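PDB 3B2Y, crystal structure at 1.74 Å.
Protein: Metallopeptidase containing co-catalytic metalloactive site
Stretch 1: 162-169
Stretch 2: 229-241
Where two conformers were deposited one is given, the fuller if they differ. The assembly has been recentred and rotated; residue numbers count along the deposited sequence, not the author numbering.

Stretch 1 162-169: SRDGILTC
Stretch 2, residues 229-241: SFEAFLVRSGAKL

Stretch 2 packs a short helix, residues 230-236, and the segment that follows it against stretch 1, whose later part, including Ile166, Leu167 and Thr168, is a strand. Helix and strand run antiparallel (175°), their axes 9.3 Å apart at closest approach, and 528 Å² is buried in total.

Ser229 (chi1 p, phi/psi -76/164) caps the helix, its OG accepting from Ala232 N at 3.1 Å. Phe230 (chi1 t, chi2 65°) and Glu231 (chi1 p, chi2 m) both point toward the strand and meet buried Thr168 (chi1 p): Thr168 CG2 lies near the plane of the Phe230 ring, at its edge, 4.3 Å from Phe230 CD2, and 3.8 Å from Glu231 OE1. One turn on, Leu234 (m, t) also points toward the strand. Its CD1 packs 3.7 Å from CG1 of Ile166 (t, p), branched aliphatic side chains that suit this buried layer. A water lies 2.8 Å from Ser162 OG and 3.1 Å from Leu234 O, bridging the stretches at the last turn of the helix.

Ser237 OG bonds back to Phe233 O at 2.8 Å. Gly238, at phi/psi 118/-6, closes a Schellman motif through Gly238 N to Val235 O and Ala239 N to Leu234 O, both 2.9 Å; a CB here would jam against the preceding carbonyl. The chain then extends at Ala239 (-55/132), whose small CB fits 3.3 Å from Ser162 O and 3.9 Å from Ile166 CG2.

Arg163 pairs with Ala239, Asp164 with Lys240 and Gly165 with Leu241 (CA separations 4.4, 5.3 and 4.7 Å). Lys240 N donates to Arg163 O at 3.0 Å. The Lys240 side chain (m, t, t, t) carries NZ to a long salt bridge, 3.8 Å from Asp164 OD1. Leu241 (-150/142; m, t) accepts through O from Ile166 N at 3.0 Å, while Gly165 CA makes a 3.3 Å CA-H...O contact with the same Leu241 O.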

# COMPACT_ATOMS: atom_id res chain seq x y z
N SER A 162 -11.18 2.69 -6.41
CA SER A 162 -11.16 2.34 -4.96
C SER A 162 -12.59 2.34 -4.44
O SER A 162 -12.80 2.27 -3.22
CB SER A 162 -10.31 3.35 -4.19
OG SER A 162 -10.75 4.67 -4.52
N ARG A 163 -13.56 2.39 -5.34
CA ARG A 163 -14.98 2.60 -4.86
C ARG A 163 -15.40 1.56 -3.83
O ARG A 163 -16.03 1.85 -2.79
CB ARG A 163 -15.91 2.56 -6.05
CG ARG A 163 -17.35 2.90 -5.67
N ASP A 164 -15.03 0.32 -4.10
CA ASP A 164 -15.40 -0.80 -3.22
C ASP A 164 -14.38 -1.13 -2.15
O ASP A 164 -14.63 -1.91 -1.22
CB ASP A 164 -15.79 -1.96 -4.11
CG ASP A 164 -16.95 -1.58 -5.01
OD1 ASP A 164 -18.06 -1.27 -4.45
OD2 ASP A 164 -16.76 -1.47 -6.26
N GLY A 165 -13.23 -0.53 -2.23
CA GLY A 165 -12.24 -0.68 -1.18
C GLY A 165 -10.86 -0.23 -1.59
O GLY A 165 -10.51 -0.24 -2.77
N ILE A 166 -10.09 0.29 -0.63
CA ILE A 166 -8.66 0.63 -0.81
C ILE A 166 -7.81 0.10 0.35
O ILE A 166 -8.12 0.36 1.52
CB ILE A 166 -8.41 2.18 -1.10
CG1 ILE A 166 -6.95 2.61 -0.89
CG2 ILE A 166 -9.34 3.12 -0.28
CD1 ILE A 166 -6.00 1.85 -1.73
N LEU A 167 -6.69 -0.57 0.00
CA LEU A 167 -5.69 -1.00 0.97
C LEU A 167 -4.37 -0.38 0.56
O LEU A 167 -3.98 -0.43 -0.58
CB LEU A 167 -5.53 -2.51 0.97
CG LEU A 167 -4.42 -3.18 1.79
CD1 LEU A 167 -4.62 -2.98 3.28
CD2 LEU A 167 -4.30 -4.68 1.47
N THR A 168 -3.76 0.30 1.52
CA THR A 168 -2.39 0.77 1.43
C THR A 168 -1.52 -0.08 2.36
O THR A 168 -1.91 -0.44 3.55
CB THR A 168 -2.24 2.27 1.82
OG1 THR A 168 -2.69 2.46 3.16
CG2 THR A 168 -3.06 3.15 0.96
N CYS A 169 -0.35 -0.41 1.84
CA CYS A 169 0.57 -1.27 2.56
C CYS A 169 1.77 -0.47 2.96
O CYS A 169 2.66 -0.20 2.14
CB CYS A 169 0.98 -2.42 1.64
SG CYS A 169 -0.48 -3.54 1.48
N SER A 229 -3.95 11.88 4.57
CA SER A 229 -3.34 10.79 3.87
C SER A 229 -4.16 10.47 2.62
O SER A 229 -5.34 10.87 2.47
CB SER A 229 -3.32 9.56 4.76
OG SER A 229 -4.65 9.12 5.01
N PHE A 230 -3.54 9.72 1.73
CA PHE A 230 -4.16 9.29 0.48
C PHE A 230 -5.42 8.46 0.78
O PHE A 230 -6.47 8.70 0.24
CB PHE A 230 -3.15 8.41 -0.24
CG PHE A 230 -3.61 7.84 -1.55
CD1 PHE A 230 -3.87 8.65 -2.60
CD2 PHE A 230 -3.65 6.45 -1.74
CE1 PHE A 230 -4.27 8.11 -3.87
CE2 PHE A 230 -3.99 5.89 -2.99
CZ PHE A 230 -4.29 6.74 -4.07
N GLU A 231 -5.29 7.53 1.70
CA GLU A 231 -6.40 6.63 2.08
C GLU A 231 -7.57 7.41 2.70
O GLU A 231 -8.72 7.11 2.42
CB GLU A 231 -5.87 5.45 2.93
CG GLU A 231 -5.13 5.84 4.23
CD GLU A 231 -3.61 6.11 4.08
OE1 GLU A 231 -3.11 6.42 2.98
OE2 GLU A 231 -2.93 6.03 5.12
N ALA A 232 -7.33 8.37 3.57
CA ALA A 232 -8.45 9.13 4.15
C ALA A 232 -9.15 9.95 3.08
O ALA A 232 -10.38 10.11 3.09
CB ALA A 232 -8.00 10.03 5.32
N PHE A 233 -8.36 10.54 2.20
CA PHE A 233 -8.84 11.23 0.99
C PHE A 233 -9.80 10.35 0.16
O PHE A 233 -10.90 10.76 -0.21
CB PHE A 233 -7.66 11.67 0.08
CG PHE A 233 -8.10 12.21 -1.23
CD1 PHE A 233 -8.66 13.48 -1.30
CD2 PHE A 233 -8.01 11.45 -2.42
CE1 PHE A 233 -9.13 13.99 -2.53
CE2 PHE A 233 -8.48 11.95 -3.65
CZ PHE A 233 -9.01 13.25 -3.71
N LEU A 234 -9.38 9.13 -0.13
CA LEU A 234 -10.24 8.26 -0.92
C LEU A 234 -11.56 7.90 -0.15
O LEU A 234 -12.58 7.76 -0.75
CB LEU A 234 -9.52 7.05 -1.43
CG LEU A 234 -8.27 7.22 -2.25
CD1 LEU A 234 -7.63 5.88 -2.42
CD2 LEU A 234 -8.70 7.80 -3.55
N VAL A 235 -11.51 7.77 1.18
CA VAL A 235 -12.70 7.54 1.97
C VAL A 235 -13.62 8.75 1.90
O VAL A 235 -14.84 8.63 1.71
CB VAL A 235 -12.31 7.13 3.38
CG1 VAL A 235 -13.54 7.10 4.34
CG2 VAL A 235 -11.53 5.74 3.29
N ARG A 236 -13.09 9.94 2.11
CA ARG A 236 -13.92 11.18 2.05
C ARG A 236 -14.53 11.27 0.63
O ARG A 236 -15.63 11.80 0.43
CB ARG A 236 -13.03 12.38 2.30
CG ARG A 236 -12.56 12.50 3.69
CD ARG A 236 -12.14 13.95 3.94
NE ARG A 236 -11.48 14.10 5.24
CZ ARG A 236 -10.16 14.00 5.43
NH1 ARG A 236 -9.33 13.77 4.40
NH2 ARG A 236 -9.67 14.15 6.65
N SER A 237 -13.83 10.72 -0.33
CA SER A 237 -14.24 10.79 -1.74
C SER A 237 -15.22 9.66 -2.10
O SER A 237 -15.68 9.59 -3.24
CB SER A 237 -13.00 10.72 -2.62
OG SER A 237 -12.16 11.87 -2.40
N GLY A 238 -15.53 8.79 -1.14
CA GLY A 238 -16.52 7.73 -1.32
C GLY A 238 -16.11 6.26 -1.23
O GLY A 238 -16.99 5.39 -1.26
N ALA A 239 -14.82 5.93 -1.09
CA ALA A 239 -14.47 4.50 -0.90
C ALA A 239 -15.22 3.91 0.30
O ALA A 239 -15.15 4.46 1.38
CB ALA A 239 -12.99 4.32 -0.68
N LYS A 240 -15.82 2.75 0.10
CA LYS A 240 -16.68 2.11 1.08
C LYS A 240 -15.92 1.56 2.29
O LYS A 240 -16.47 1.51 3.39
CB LYS A 240 -17.51 1.01 0.38
CG LYS A 240 -18.37 1.59 -0.72
CD LYS A 240 -19.29 0.56 -1.36
CE LYS A 240 -20.17 1.23 -2.41
NZ LYS A 240 -21.16 0.29 -2.95
N LEU A 241 -14.69 1.14 2.07
CA LEU A 241 -13.86 0.52 3.11
C LEU A 241 -12.38 0.88 2.75
O LEU A 241 -12.02 1.07 1.58
CB LEU A 241 -14.04 -1.00 3.12
CG LEU A 241 -15.36 -1.69 3.39
CD1 LEU A 241 -15.30 -3.20 3.06
CD2 LEU A 241 -15.72 -1.41 4.82
O HOH W 1 -12.66 6.50 -3.54